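Side-chain contacts in polycomb protein Sfmbt (Drosophila melanogaster, PDB 5J8Y), which binds the SAM domain of Scm through its own SAM domain and so probably helps to bring PRC1 to Polycomb response elements: residues Asp7-Asn10 with Gln16-Arg19; Arg39-Thr44 with Gln68-Val73; Tyr12-Phe17 with Asn33-Lys38. All coordinates share one frame; numbering follows the deposited sequence.

How the contacts relate
All three contacts lie within one all-helical SAM domain. Along the chain, contact 1 comes first and contact 3 begins on the same helix, 11-20, with Gln-16 and Phe-17 in both; contact 2 opens after contact 3 has closed. The centres of contacts 1 and 3 are about 4 Å apart, while contact 2 lies about 11 Å from contact 1 and about 12 Å from contact 3. Contacts 2 and 3 both use helix 37-40, and contact 2 adds the end of helix 56-71. Trp-9 links the set, packing on Leu-40 and Leu-69 of contact 2 and hydrogen-bonding through its backbone to Gly-37 of contact 3, and so ties the N-terminal loop to helices 37-40 and 56-71.

Contact 1. Residues Asp7-Asn10 with Gln16-Arg19; sequences DTWN and QFLR
Trp-9 meets Phe-17 where the loop ahead of helix 11-20 folds back over that helix, and these two rings carry the whole contact. Along 16-19, one helical residue does the touching. The CB of Phe-17 already takes part, 3.7 Å from CZ3 of Trp-9, because its bond from CA points toward the loop. Next comes the ring: its CD1 lies 3.5 Å from CH2 of Trp-9, and its CG is 3.6 Å from CZ3 of Trp-9. CH2 of the indole thus comes over one face of the phenyl near CG and CD1, while CZ3 meets CG and CB. The planes are inclined at 47° with centroids 5.0 Å apart, an oblique pair that is neither stacked nor edge-to-face. With CG of Phe-17 opposite the backbone N (chi1 168°), the phenyl swings beside its own carbonyl carbon and presents that face to the indole. Two large aromatic side chains, both directed toward each other, bridge the 9.7 Å between the CA atoms of Trp-9 and Phe-17, and the phenyl offers a broad apolar face to CH2. A serine at the Phe-17 position would probably leave CZ3 and CH2 of Trp-9 without the surface they rest on, opening a gap and setting the indole freer to turn. Past Phe-17, the side chain of Leu-18 serves another interface, packing on Ile-62 and on Cys-27 and Phe-30 of helix 27-32. Both aromatic side chains also rest on Leu-69 of helix 56-71, and Phe-17 touches Leu-65 as well, so the pair lies where the N-terminal loop, helix 11-20 and the long C-terminal helix come together.

Contact 2. Residues Arg39-Thr44 with Gln68-Val73; sequences RLLQLT and QLKCKV
Leu-40 and Leu-41 join Leu-69 and Lys-70 in a partly buried, mainly apolar contact between helix 37-40 with its following turn and the last turns of helix 56-71. At its inner side the methyl CD2 of Leu-69 serves two partners. It lies 4.0 Å from CD2 of Leu-40, the two side chains crossing at a slant, and 3.9 Å from CD2 of Leu-41, whose side chain crosses that of Leu-69 at roughly a right angle. Leucine suits this place because its apolar, branched end supplies a methyl, CD2 of Leu-69, that reaches the junction of Leu-40 and Leu-41. Leu-69 reaches in with CG anti to its backbone N (chi1 175°), and Trp-9 of the N-terminal loop packs against both Leu-69 and Leu-40. This is the SAM-domain pattern of short helices gathered against a long C-terminal helix. A type I beta turn runs from Leu-40 to Leu-43, held by the Leu-43 N to Leu-40 O bond of 3.0 Å, and Thr-44 then caps the next helix, 45-51. The turn leaves the carbonyl of Leu-41 near the chain end of Lys-70. The lysine chain is extended beyond CG and runs past Leu-41 in the opposite direction, its CE 4.0 Å from CB of Leu-41. NZ of Lys-70 gives a hydrogen bond of 3.0 Å to O of Leu-41. It approaches from above the carbonyl plane, 37° out of it, with a C=O to donor angle of 128°. A long aliphatic stem with a charged end fits here, for the methylenes lie alongside Leu-41, CE against its CB and CG near its CD2, while the ammonium stays at the surface and satisfies a turn carbonyl.

Contact 3. Residues Tyr12-Phe17 with Asn33-Lys38; sequences YDVSQF and NKIDGK
Val-14 of helix 11-20 presses its CG2 methyl against the backbone of 35-37, and van der Waals packing makes up the contact. CG2 of Val-14 is 3.2 Å from O of Ile-35, 3.3 Å from C of Asp-36 and 3.4 Å from N of Gly-37, a close seat on bare main chain. CG2 stands opposite the carbonyl carbon of Val-14, while CG1 is anti to its backbone N (chi1 175°), which places CB, CG1 and CG2 all close to O of Ile-35, CG2 being the nearest. A compact beta-branched residue suits a place where the main chain comes this close. Between side chains the packing is looser, with CG1 of Val-14 4.3 Å from CG2 of Ile-35, a residue that also meets Phe-30 and Leu-51.

The polar groups nearby serve the backbone. OD1 of Asp-36 accepts a hydrogen bond from N of Arg-39, while N of Gly-37 is bonded to O of Trp-9. Upstream, Lys-34, with positive phi, is the C-prime residue of a Schellman motif ending helix 27-32. A Schellman end followed closely by an aspartate N-cap makes a tight helix-to-helix connection, here resting against Val-14 of helix 11-20 in the compact helical bundle of the SAM fold.

Contact 1. Residues Asp7-Asn10 with Gln16-Arg19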
loop_
_atom_site.group_PDB
_atom_site.type_symbol
_atom_site.label_atom_id
_atom_site.label_comp_id
_atom_site.label_asym_id
_atom_site.label_seq_id
_atom_site.Cartn_x
_atom_site.Cartn_y
_atom_site.Cartn_z
ATOM N N ASP C 7 -19.450 -0.934 -12.240
ATOM C CA ASP C 7 -19.834 0.283 -12.915
ATOM C C ASP C 7 -21.248 0.700 -12.524
ATOM O O ASP C 7 -21.565 1.786 -12.656
ATOM C CB ASP C 7 -19.678 0.219 -14.432
ATOM C CG ASP C 7 -20.245 -1.008 -15.038
ATOM O OD1 ASP C 7 -21.140 -1.609 -14.469
ATOM O OD2 ASP C 7 -19.819 -1.340 -16.147
ATOM N N THR C 8 -22.053 -0.200 -12.009
ATOM C CA THR C 8 -23.389 0.173 -11.521
ATOM C C THR C 8 -23.367 0.719 -10.078
ATOM O O THR C 8 -24.255 1.414 -9.661
ATOM C CB THR C 8 -24.348 -1.017 -11.587
ATOM O OG1 THR C 8 -23.970 -1.982 -10.618
ATOM C CG2 THR C 8 -24.369 -1.616 -12.974
ATOM N N TRP C 9 -22.330 0.392 -9.328
ATOM C CA TRP C 9 -22.280 0.738 -7.911
ATOM C C TRP C 9 -22.414 2.247 -7.594
ATOM O O TRP C 9 -21.815 3.076 -8.228
ATOM C CB TRP C 9 -20.943 0.306 -7.326
ATOM C CG TRP C 9 -20.656 -1.190 -7.189
ATOM C CD1 TRP C 9 -21.445 -2.251 -7.535
ATOM C CD2 TRP C 9 -19.460 -1.742 -6.673
ATOM N NE1 TRP C 9 -20.802 -3.430 -7.256
ATOM C CE2 TRP C 9 -19.581 -3.137 -6.717
ATOM C CE3 TRP C 9 -18.293 -1.185 -6.174
ATOM C CZ2 TRP C 9 -18.576 -3.968 -6.295
ATOM C CZ3 TRP C 9 -17.331 -1.995 -5.748
ATOM C CH2 TRP C 9 -17.469 -3.380 -5.792
ATOM N N ASN C 10 -23.195 2.580 -6.577
ATOM C CA ASN C 10 -23.225 3.932 -6.008
ATOM C C ASN C 10 -22.241 4.080 -4.835
ATOM O O ASN C 10 -21.492 3.185 -4.580
ATOM C CB ASN C 10 -24.633 4.326 -5.568
ATOM C CG ASN C 10 -25.207 3.370 -4.563
ATOM O OD1 ASN C 10 -24.493 2.794 -3.764
ATOM N ND2 ASN C 10 -26.515 3.198 -4.606
ATOM N N GLN C 16 -19.627 -0.619 1.187
ATOM C CA GLN C 16 -19.784 -1.972 1.571
ATOM C C GLN C 16 -18.667 -2.791 1.015
ATOM O O GLN C 16 -18.238 -3.730 1.626
ATOM C CB GLN C 16 -21.117 -2.506 1.114
ATOM C CG GLN C 16 -22.344 -1.874 1.763
ATOM C CD GLN C 16 -22.274 -1.835 3.286
ATOM O OE1 GLN C 16 -22.157 -0.818 3.850
ATOM N NE2 GLN C 16 -22.381 -2.941 3.909
ATOM N N PHE C 17 -18.208 -2.442 -0.154
ATOM C CA PHE C 17 -17.120 -3.201 -0.767
ATOM C C PHE C 17 -15.896 -3.048 0.117
ATOM O O PHE C 17 -15.247 -3.976 0.456
ATOM C CB PHE C 17 -16.872 -2.694 -2.147
ATOM C CG PHE C 17 -15.635 -3.188 -2.750
ATOM C CD1 PHE C 17 -15.523 -4.489 -3.145
ATOM C CD2 PHE C 17 -14.583 -2.341 -2.932
ATOM C CE1 PHE C 17 -14.379 -4.926 -3.723
ATOM C CE2 PHE C 17 -13.426 -2.787 -3.497
ATOM C CZ PHE C 17 -13.335 -4.082 -3.890
ATOM N N LEU C 18 -15.615 -1.827 0.467
ATOM C CA LEU C 18 -14.522 -1.518 1.374
ATOM C C LEU C 18 -14.709 -2.221 2.718
ATOM O O LEU C 18 -13.736 -2.612 3.359
ATOM C CB LEU C 18 -14.418 -0.004 1.580
ATOM C CG LEU C 18 -13.889 0.808 0.397
ATOM C CD1 LEU C 18 -14.342 2.254 0.488
ATOM C CD2 LEU C 18 -12.371 0.735 0.342
ATOM N N ARG C 19 -15.945 -2.364 3.167
ATOM C CA ARG C 19 -16.215 -2.997 4.450
ATOM C C ARG C 19 -15.839 -4.464 4.501
ATOM O O ARG C 19 -15.162 -4.905 5.402
ATOM C CB ARG C 19 -17.685 -2.853 4.832
ATOM C CG ARG C 19 -17.889 -2.910 6.314
ATOM C CD ARG C 19 -19.290 -2.510 6.752
ATOM N NE ARG C 19 -19.438 -1.081 6.973
ATOM C CZ ARG C 19 -19.258 -0.459 8.134
ATOM N NH1 ARG C 19 -18.883 -1.099 9.222
ATOM N NH2 ARG C 19 -19.463 0.837 8.192
#

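Contact 2. Residues Arg39-Thr44 with Gln68-Val73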
loop_
_atom_site.group_PDB
_atom_site.type_symbol
_atom_site.label_atom_id
_atom_site.label_comp_id
_atom_site.label_asym_id
_atom_site.label_seq_id
_atom_site.Cartn_x
_atom_site.Cartn_y
_atom_site.Cartn_z
ATOM N N ARG C 39 -16.358 6.143 -10.476
ATOM C CA ARG C 39 -15.175 6.840 -10.068
ATOM C C ARG C 39 -14.173 5.882 -9.453
ATOM O O ARG C 39 -12.987 6.047 -9.613
ATOM C CB ARG C 39 -15.492 7.977 -9.146
ATOM C CG ARG C 39 -14.291 8.733 -8.657
ATOM C CD ARG C 39 -13.441 9.453 -9.688
ATOM N NE ARG C 39 -12.432 10.201 -8.972
ATOM C CZ ARG C 39 -11.311 10.681 -9.453
ATOM N NH1 ARG C 39 -10.983 10.573 -10.717
ATOM N NH2 ARG C 39 -10.498 11.278 -8.624
ATOM N N LEU C 40 -14.647 4.880 -8.774
ATOM C CA LEU C 40 -13.780 3.902 -8.185
ATOM C C LEU C 40 -12.795 3.342 -9.205
ATOM O O LEU C 40 -11.607 3.474 -9.081
ATOM C CB LEU C 40 -14.563 2.733 -7.646
ATOM C CG LEU C 40 -13.777 1.726 -6.807
ATOM C CD1 LEU C 40 -13.163 2.292 -5.550
ATOM C CD2 LEU C 40 -14.582 0.500 -6.488
ATOM N N LEU C 41 -13.367 2.735 -10.217
ATOM C CA LEU C 41 -12.631 2.107 -11.286
ATOM C C LEU C 41 -11.784 3.045 -12.106
ATOM O O LEU C 41 -11.052 2.604 -12.925
ATOM C CB LEU C 41 -13.556 1.343 -12.184
ATOM C CG LEU C 41 -14.586 0.419 -11.612
ATOM C CD1 LEU C 41 -15.371 -0.149 -12.722
ATOM C CD2 LEU C 41 -14.025 -0.721 -10.812
ATOM N N GLN C 42 -11.900 4.335 -11.886
ATOM C CA GLN C 42 -11.143 5.326 -12.597
ATOM C C GLN C 42 -9.946 5.722 -11.820
ATOM O O GLN C 42 -9.002 6.203 -12.356
ATOM C CB GLN C 42 -11.991 6.580 -12.855
ATOM C CG GLN C 42 -12.953 6.478 -14.037
ATOM C CD GLN C 42 -13.834 7.715 -14.208
ATOM O OE1 GLN C 42 -14.493 8.165 -13.288
ATOM N NE2 GLN C 42 -13.850 8.250 -15.405
ATOM N N LEU C 43 -10.012 5.550 -10.523
ATOM C CA LEU C 43 -8.953 5.948 -9.640
ATOM C C LEU C 43 -7.528 5.469 -9.970
ATOM O O LEU C 43 -7.341 4.334 -10.199
ATOM C CB LEU C 43 -9.292 5.512 -8.199
ATOM C CG LEU C 43 -10.365 6.285 -7.458
ATOM C CD1 LEU C 43 -10.649 5.854 -6.061
ATOM C CD2 LEU C 43 -10.021 7.748 -7.489
ATOM N N THR C 44 -6.562 6.377 -9.987
ATOM C CA THR C 44 -5.147 6.026 -10.042
ATOM C C THR C 44 -4.597 6.070 -8.624
ATOM O O THR C 44 -5.304 6.460 -7.692
ATOM C CB THR C 44 -4.339 6.989 -10.933
ATOM O OG1 THR C 44 -4.276 8.279 -10.313
ATOM C CG2 THR C 44 -4.970 7.119 -12.310
ATOM N N GLN C 68 -7.835 -6.092 -8.102
ATOM C CA GLN C 68 -8.382 -7.426 -7.941
ATOM C C GLN C 68 -9.862 -7.424 -8.299
ATOM O O GLN C 68 -10.386 -8.374 -8.843
ATOM C CB GLN C 68 -8.187 -7.932 -6.520
ATOM C CG GLN C 68 -8.472 -9.415 -6.320
ATOM C CD GLN C 68 -7.386 -10.329 -6.858
ATOM O OE1 GLN C 68 -6.361 -9.878 -7.354
ATOM N NE2 GLN C 68 -7.617 -11.629 -6.756
ATOM N N LEU C 69 -10.514 -6.318 -8.015
ATOM C CA LEU C 69 -11.893 -6.190 -8.297
ATOM C C LEU C 69 -12.066 -6.298 -9.785
ATOM O O LEU C 69 -12.846 -7.026 -10.258
ATOM C CB LEU C 69 -12.434 -4.867 -7.839
ATOM C CG LEU C 69 -13.895 -4.618 -8.213
ATOM C CD1 LEU C 69 -14.854 -5.648 -7.661
ATOM C CD2 LEU C 69 -14.279 -3.218 -7.839
ATOM N N LYS C 70 -11.277 -5.533 -10.493
ATOM C CA LYS C 70 -11.299 -5.481 -11.927
ATOM C C LYS C 70 -11.013 -6.796 -12.613
ATOM O O LYS C 70 -11.333 -6.934 -13.738
ATOM C CB LYS C 70 -10.366 -4.412 -12.418
ATOM C CG LYS C 70 -10.819 -3.004 -12.208
ATOM C CD LYS C 70 -9.683 -2.043 -12.388
ATOM C CE LYS C 70 -10.113 -0.614 -12.318
ATOM N NZ LYS C 70 -9.051 0.368 -12.592
ATOM N N CYS C 71 -10.345 -7.695 -11.931
ATOM C CA CYS C 71 -10.079 -9.011 -12.456
ATOM C C CYS C 71 -11.291 -9.865 -12.743
ATOM O O CYS C 71 -11.530 -10.158 -13.892
ATOM C CB CYS C 71 -9.183 -9.787 -11.537
ATOM S SG CYS C 71 -7.520 -9.335 -11.719
ATOM N N LYS C 72 -12.039 -10.276 -11.726
ATOM C CA LYS C 72 -13.220 -11.067 -11.992
ATOM C C LYS C 72 -14.334 -10.100 -12.278
ATOM O O LYS C 72 -14.848 -9.504 -11.395
ATOM C CB LYS C 72 -13.567 -11.977 -10.813
ATOM N N VAL C 73 -14.700 -9.977 -13.531
ATOM C CA VAL C 73 -15.558 -8.913 -13.966
ATOM C C VAL C 73 -15.789 -8.959 -15.481
ATOM O O VAL C 73 -15.019 -8.464 -16.262
ATOM C CB VAL C 73 -15.043 -7.550 -13.413
ATOM C CG1 VAL C 73 -14.826 -6.493 -14.445
ATOM C CG2 VAL C 73 -15.981 -7.010 -12.369
#

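Contact 3. Residues Tyr12-Phe17 with Asn33-Lys38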
loop_
_atom_site.group_PDB
_atom_site.type_symbol
_atom_site.label_atom_id
_atom_site.label_comp_id
_atom_site.label_asym_id
_atom_site.label_seq_id
_atom_site.Cartn_x
_atom_site.Cartn_y
_atom_site.Cartn_z
ATOM N N TYR C 12 -22.784 4.094 -1.651
ATOM C CA TYR C 12 -23.062 3.049 -0.676
ATOM C C TYR C 12 -22.505 1.714 -1.114
ATOM O O TYR C 12 -22.056 0.938 -0.307
ATOM C CB TYR C 12 -24.552 2.960 -0.342
ATOM C CG TYR C 12 -24.895 1.894 0.686
ATOM C CD1 TYR C 12 -24.854 2.158 2.040
ATOM C CD2 TYR C 12 -25.276 0.639 0.292
ATOM C CE1 TYR C 12 -25.176 1.190 2.952
ATOM C CE2 TYR C 12 -25.596 -0.324 1.184
ATOM C CZ TYR C 12 -25.545 -0.050 2.508
ATOM O OH TYR C 12 -25.854 -1.032 3.371
ATOM N N ASP C 13 -22.567 1.427 -2.395
ATOM C CA ASP C 13 -22.026 0.178 -2.900
ATOM C C ASP C 13 -20.488 0.121 -2.597
ATOM O O ASP C 13 -19.985 -0.864 -2.155
ATOM C CB ASP C 13 -22.277 0.071 -4.394
ATOM C CG ASP C 13 -23.726 -0.322 -4.744
ATOM O OD1 ASP C 13 -24.203 -1.354 -4.263
ATOM O OD2 ASP C 13 -24.339 0.406 -5.510
ATOM N N VAL C 14 -19.789 1.225 -2.813
ATOM C CA VAL C 14 -18.348 1.312 -2.586
ATOM C C VAL C 14 -18.016 1.129 -1.094
ATOM O O VAL C 14 -17.047 0.502 -0.732
ATOM C CB VAL C 14 -17.790 2.641 -3.150
ATOM C CG1 VAL C 14 -16.328 2.809 -2.829
ATOM C CG2 VAL C 14 -18.001 2.725 -4.661
ATOM N N SER C 15 -18.857 1.659 -0.229
ATOM C CA SER C 15 -18.628 1.560 1.209
ATOM C C SER C 15 -18.673 0.108 1.675
ATOM O O SER C 15 -17.817 -0.330 2.444
ATOM C CB SER C 15 -19.660 2.387 1.977
ATOM O OG SER C 15 -19.373 3.771 1.882
ATOM N N GLN C 16 -19.627 -0.619 1.187
ATOM C CA GLN C 16 -19.784 -1.972 1.571
ATOM C C GLN C 16 -18.667 -2.791 1.015
ATOM O O GLN C 16 -18.238 -3.730 1.626
ATOM C CB GLN C 16 -21.117 -2.506 1.114
ATOM C CG GLN C 16 -22.344 -1.874 1.763
ATOM C CD GLN C 16 -22.274 -1.835 3.286
ATOM O OE1 GLN C 16 -22.157 -0.818 3.850
ATOM N NE2 GLN C 16 -22.381 -2.941 3.909
ATOM N N PHE C 17 -18.208 -2.442 -0.154
ATOM C CA PHE C 17 -17.120 -3.201 -0.767
ATOM C C PHE C 17 -15.896 -3.048 0.117
ATOM O O PHE C 17 -15.247 -3.976 0.456
ATOM C CB PHE C 17 -16.872 -2.694 -2.147
ATOM C CG PHE C 17 -15.635 -3.188 -2.750
ATOM C CD1 PHE C 17 -15.523 -4.489 -3.145
ATOM C CD2 PHE C 17 -14.583 -2.341 -2.932
ATOM C CE1 PHE C 17 -14.379 -4.926 -3.723
ATOM C CE2 PHE C 17 -13.426 -2.787 -3.497
ATOM C CZ PHE C 17 -13.335 -4.082 -3.890
ATOM N N ASN C 33 -16.142 12.080 -0.337
ATOM C CA ASN C 33 -15.745 12.453 -1.664
ATOM C C ASN C 33 -16.580 11.863 -2.784
ATOM O O ASN C 33 -16.259 11.969 -3.950
ATOM C CB ASN C 33 -14.315 12.076 -1.869
ATOM C CG ASN C 33 -13.417 12.902 -1.075
ATOM O OD1 ASN C 33 -13.062 13.994 -1.467
ATOM N ND2 ASN C 33 -13.057 12.396 0.068
ATOM N N LYS C 34 -17.658 11.237 -2.411
ATOM C CA LYS C 34 -18.552 10.697 -3.370
ATOM C C LYS C 34 -17.852 9.871 -4.406
ATOM O O LYS C 34 -17.822 10.161 -5.575
ATOM C CB LYS C 34 -19.378 11.807 -3.977
ATOM C CG LYS C 34 -20.453 12.320 -3.041
ATOM C CD LYS C 34 -21.414 13.243 -3.717
ATOM C CE LYS C 34 -22.707 12.567 -4.162
ATOM N NZ LYS C 34 -23.593 13.543 -4.863
ATOM N N ILE C 35 -17.281 8.794 -3.913
ATOM C CA ILE C 35 -16.645 7.798 -4.731
ATOM C C ILE C 35 -17.645 6.654 -4.898
ATOM O O ILE C 35 -17.839 5.857 -4.009
ATOM C CB ILE C 35 -15.346 7.282 -4.095
ATOM C CG1 ILE C 35 -14.392 8.438 -3.799
ATOM C CG2 ILE C 35 -14.719 6.205 -4.971
ATOM C CD1 ILE C 35 -13.631 8.976 -4.973
ATOM N N ASP C 36 -18.301 6.648 -6.044
ATOM C CA ASP C 36 -19.167 5.570 -6.483
ATOM C C ASP C 36 -18.384 4.610 -7.381
ATOM O O ASP C 36 -17.206 4.796 -7.608
ATOM C CB ASP C 36 -20.424 6.121 -7.190
ATOM C CG ASP C 36 -20.122 6.747 -8.540
ATOM O OD1 ASP C 36 -18.943 6.918 -8.867
ATOM O OD2 ASP C 36 -21.066 7.101 -9.268
ATOM N N GLY C 37 -19.041 3.550 -7.830
ATOM C CA GLY C 37 -18.417 2.565 -8.685
ATOM C C GLY C 37 -17.609 3.163 -9.826
ATOM O O GLY C 37 -16.435 2.891 -9.963
ATOM N N LYS C 38 -18.251 3.999 -10.628
ATOM C CA LYS C 38 -17.632 4.578 -11.798
ATOM C C LYS C 38 -16.331 5.275 -11.468
ATOM O O LYS C 38 -15.318 5.047 -12.060
ATOM C CB LYS C 38 -18.592 5.593 -12.430
ATOM C CG LYS C 38 -18.039 6.529 -13.457
ATOM C CD LYS C 38 -19.142 6.958 -14.408
ATOM C CE LYS C 38 -18.561 7.743 -15.555
ATOM N NZ LYS C 38 -18.062 6.953 -16.688
#